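Dihydropyrimidinase (Brevibacillus agri, PDB 3SFW) catalyses the reversible hydrolytic ring opening of dihydropyrimidines, probably through water activated by the two zinc ions of its amidohydrolase active site. Local coordinates at residues F74-K79 against A112-I118. Numbering follows the deposited sequence.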
loop_
_atom_site.group_PDB
_atom_site.type_symbol
_atom_site.label_atom_id
_atom_site.label_comp_id
_atom_site.label_asym_id
_atom_site.label_seq_id
_atom_site.Cartn_x
_atom_site.Cartn_y
_atom_site.Cartn_z
ATOM N N PHE A 74 -32.100 1.419 30.824
ATOM C CA PHE A 74 -31.126 2.416 31.294
ATOM C C PHE A 74 -30.729 2.223 32.729
ATOM O O PHE A 74 -29.603 2.503 33.081
ATOM C CB PHE A 74 -31.580 3.854 31.029
ATOM C CG PHE A 74 -31.179 4.341 29.674
ATOM C CD1 PHE A 74 -31.877 3.910 28.542
ATOM C CD2 PHE A 74 -30.065 5.183 29.522
ATOM C CE1 PHE A 74 -31.505 4.302 27.236
ATOM C CE2 PHE A 74 -29.619 5.527 28.214
ATOM C CZ PHE A 74 -30.356 5.127 27.074
ATOM N N PHE A 75 -31.620 1.644 33.556
ATOM C CA PHE A 75 -31.243 1.358 34.936
ATOM C C PHE A 75 -30.226 0.183 34.995
ATOM O O PHE A 75 -29.143 0.326 35.547
ATOM C CB PHE A 75 -32.490 1.028 35.797
ATOM C CG PHE A 75 -32.166 0.686 37.221
ATOM C CD1 PHE A 75 -32.417 -0.599 37.694
ATOM C CD2 PHE A 75 -31.502 1.594 38.038
ATOM C CE1 PHE A 75 -32.087 -0.966 39.004
ATOM C CE2 PHE A 75 -31.168 1.247 39.383
ATOM C CZ PHE A 75 -31.450 -0.056 39.844
ATOM N N THR A 76 -30.631 -0.994 34.533
ATOM C CA THR A 76 -29.755 -2.176 34.695
ATOM C C THR A 76 -28.472 -2.023 33.871
ATOM O O THR A 76 -27.404 -2.496 34.295
ATOM C CB THR A 76 -30.436 -3.528 34.382
ATOM O OG1 THR A 76 -30.803 -3.591 33.004
ATOM C CG2 THR A 76 -31.742 -3.750 35.304
ATOM N N GLY A 77 -28.598 -1.429 32.681
ATOM C CA GLY A 77 -27.424 -1.297 31.814
ATOM C C GLY A 77 -26.387 -0.337 32.405
ATOM O O GLY A 77 -25.171 -0.605 32.336
ATOM N N THR A 78 -26.833 0.786 32.955
ATOM C CA THR A 78 -25.875 1.727 33.587
ATOM C C THR A 78 -25.328 1.169 34.886
ATOM O O THR A 78 -24.173 1.399 35.232
ATOM C CB THR A 78 -26.438 3.167 33.801
ATOM O OG1 THR A 78 -27.584 3.148 34.670
ATOM C CG2 THR A 78 -26.788 3.786 32.452
ATOM N N LYS A 79 -26.142 0.375 35.610
ATOM C CA LYS A 79 -25.624 -0.209 36.846
ATOM C C LYS A 79 -24.518 -1.225 36.496
ATOM O O LYS A 79 -23.465 -1.283 37.155
ATOM C CB LYS A 79 -26.747 -0.870 37.678
ATOM C CG LYS A 79 -26.272 -1.517 38.930
ATOM C CD LYS A 79 -27.457 -1.655 39.944
ATOM C CE LYS A 79 -28.628 -2.402 39.279
ATOM N NZ LYS A 79 -28.393 -3.847 39.127
ATOM N N ALA A 112 -34.174 7.228 29.551
ATOM C CA ALA A 112 -33.125 7.386 30.535
ATOM C C ALA A 112 -33.544 8.121 31.824
ATOM O O ALA A 112 -32.988 7.893 32.901
ATOM C CB ALA A 112 -31.914 8.068 29.893
ATOM N N ARG A 113 -34.547 8.985 31.726
ATOM C CA ARG A 113 -34.771 9.961 32.804
ATOM C C ARG A 113 -35.277 9.230 34.057
ATOM O O ARG A 113 -36.132 8.355 33.976
ATOM C CB ARG A 113 -35.758 11.032 32.323
ATOM C CG ARG A 113 -36.401 11.911 33.418
ATOM C CD ARG A 113 -37.475 12.828 32.789
ATOM N NE ARG A 113 -36.906 13.754 31.798
ATOM C CZ ARG A 113 -37.128 13.715 30.478
ATOM N NH1 ARG A 113 -37.922 12.785 29.928
ATOM N NH2 ARG A 113 -36.552 14.626 29.696
ATOM N N GLY A 114 -34.614 9.461 35.183
ATOM C CA GLY A 114 -35.033 8.834 36.430
ATOM C C GLY A 114 -34.569 7.394 36.569
ATOM O O GLY A 114 -34.907 6.704 37.545
ATOM N N LYS A 115 -33.782 6.919 35.605
ATOM C CA LYS A 115 -33.407 5.493 35.593
ATOM C C LYS A 115 -31.872 5.284 35.565
ATOM O O LYS A 115 -31.325 4.512 36.333
ATOM C CB LYS A 115 -34.103 4.766 34.400
ATOM C CG LYS A 115 -35.633 4.870 34.409
ATOM C CD LYS A 115 -36.300 4.483 33.064
ATOM C CE LYS A 115 -37.224 5.645 32.561
ATOM N NZ LYS A 115 -38.333 5.268 31.634
ATOM N N ALA A 116 -31.155 6.089 34.784
ATOM C CA ALA A 116 -29.669 5.950 34.712
ATOM C C ALA A 116 -28.962 6.247 36.046
ATOM O O ALA A 116 -29.407 7.167 36.793
ATOM C CB ALA A 116 -29.117 6.930 33.591
ATOM N N VAL A 117 -27.974 5.418 36.407
ATOM C CA VAL A 117 -27.267 5.572 37.683
ATOM C C VAL A 117 -25.930 6.255 37.464
ATOM O O VAL A 117 -25.305 6.696 38.423
ATOM C CB VAL A 117 -27.060 4.235 38.412
ATOM C CG1 VAL A 117 -28.424 3.487 38.533
ATOM C CG2 VAL A 117 -26.040 3.339 37.687
ATOM N N ILE A 118 -25.545 6.391 36.193
ATOM C CA ILE A 118 -24.365 7.185 35.838
ATOM C C ILE A 118 -24.683 7.998 34.603
ATOM O O ILE A 118 -25.800 7.942 34.057
ATOM C CB ILE A 118 -23.110 6.301 35.578
ATOM C CG1 ILE A 118 -23.478 5.075 34.769
ATOM C CG2 ILE A 118 -22.535 5.769 36.881
ATOM C CD1 ILE A 118 -23.071 5.052 33.423
#
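Thr78 and Val117 make the one hydrogen bond between residues 74-79 and 112-118: the backbone N-H of Val117 donates to Thr78 OG1 at 2.9 Å from N, nearly straight at 168°. The hydroxyl in turn donates to Phe74 O, 2.6 Å from OG1 and in the plane of that carbonyl. A chi1 of 61° turns OG1 back toward Phe74 O, and the two bonds together hold the hydroxyl's rotation. Phe74 O also takes the helical bond from Thr78 N. The side chains of Thr78 and Ile118 lie alongside each other, running opposite ways, with Ile118 CG1 3.7 Å from Thr78 CB.

Phe74 meets the end of helix 101-112, Phe75 the loop that follows. Ala112 CB lies over one face of the Phe74 ring, off-centre toward CD2, in a CH-pi contact 3.8 Å from the centroid. Phe75, with CG anti to its N (chi1 178°), instead offers an edge: Lys115 O lies in the ring plane, 3.4 Å from CD2, while Val117 CG1 approaches CE2 obliquely at 3.6 Å. The Lys115 chain leads away, its NZ hydrogen-bonded to the backbone O of Glu110.

In the amidohydrolase TIM barrel, the contact packs the helix of one beta-alpha-beta unit, 74-83, against the connection from helix 101-112 to strand 119-124 that closes the next. Phe74 and Thr78 reach Ile89 on strand 86-93, and Phe443 of strand 442-443 meets Lys79 and Val117.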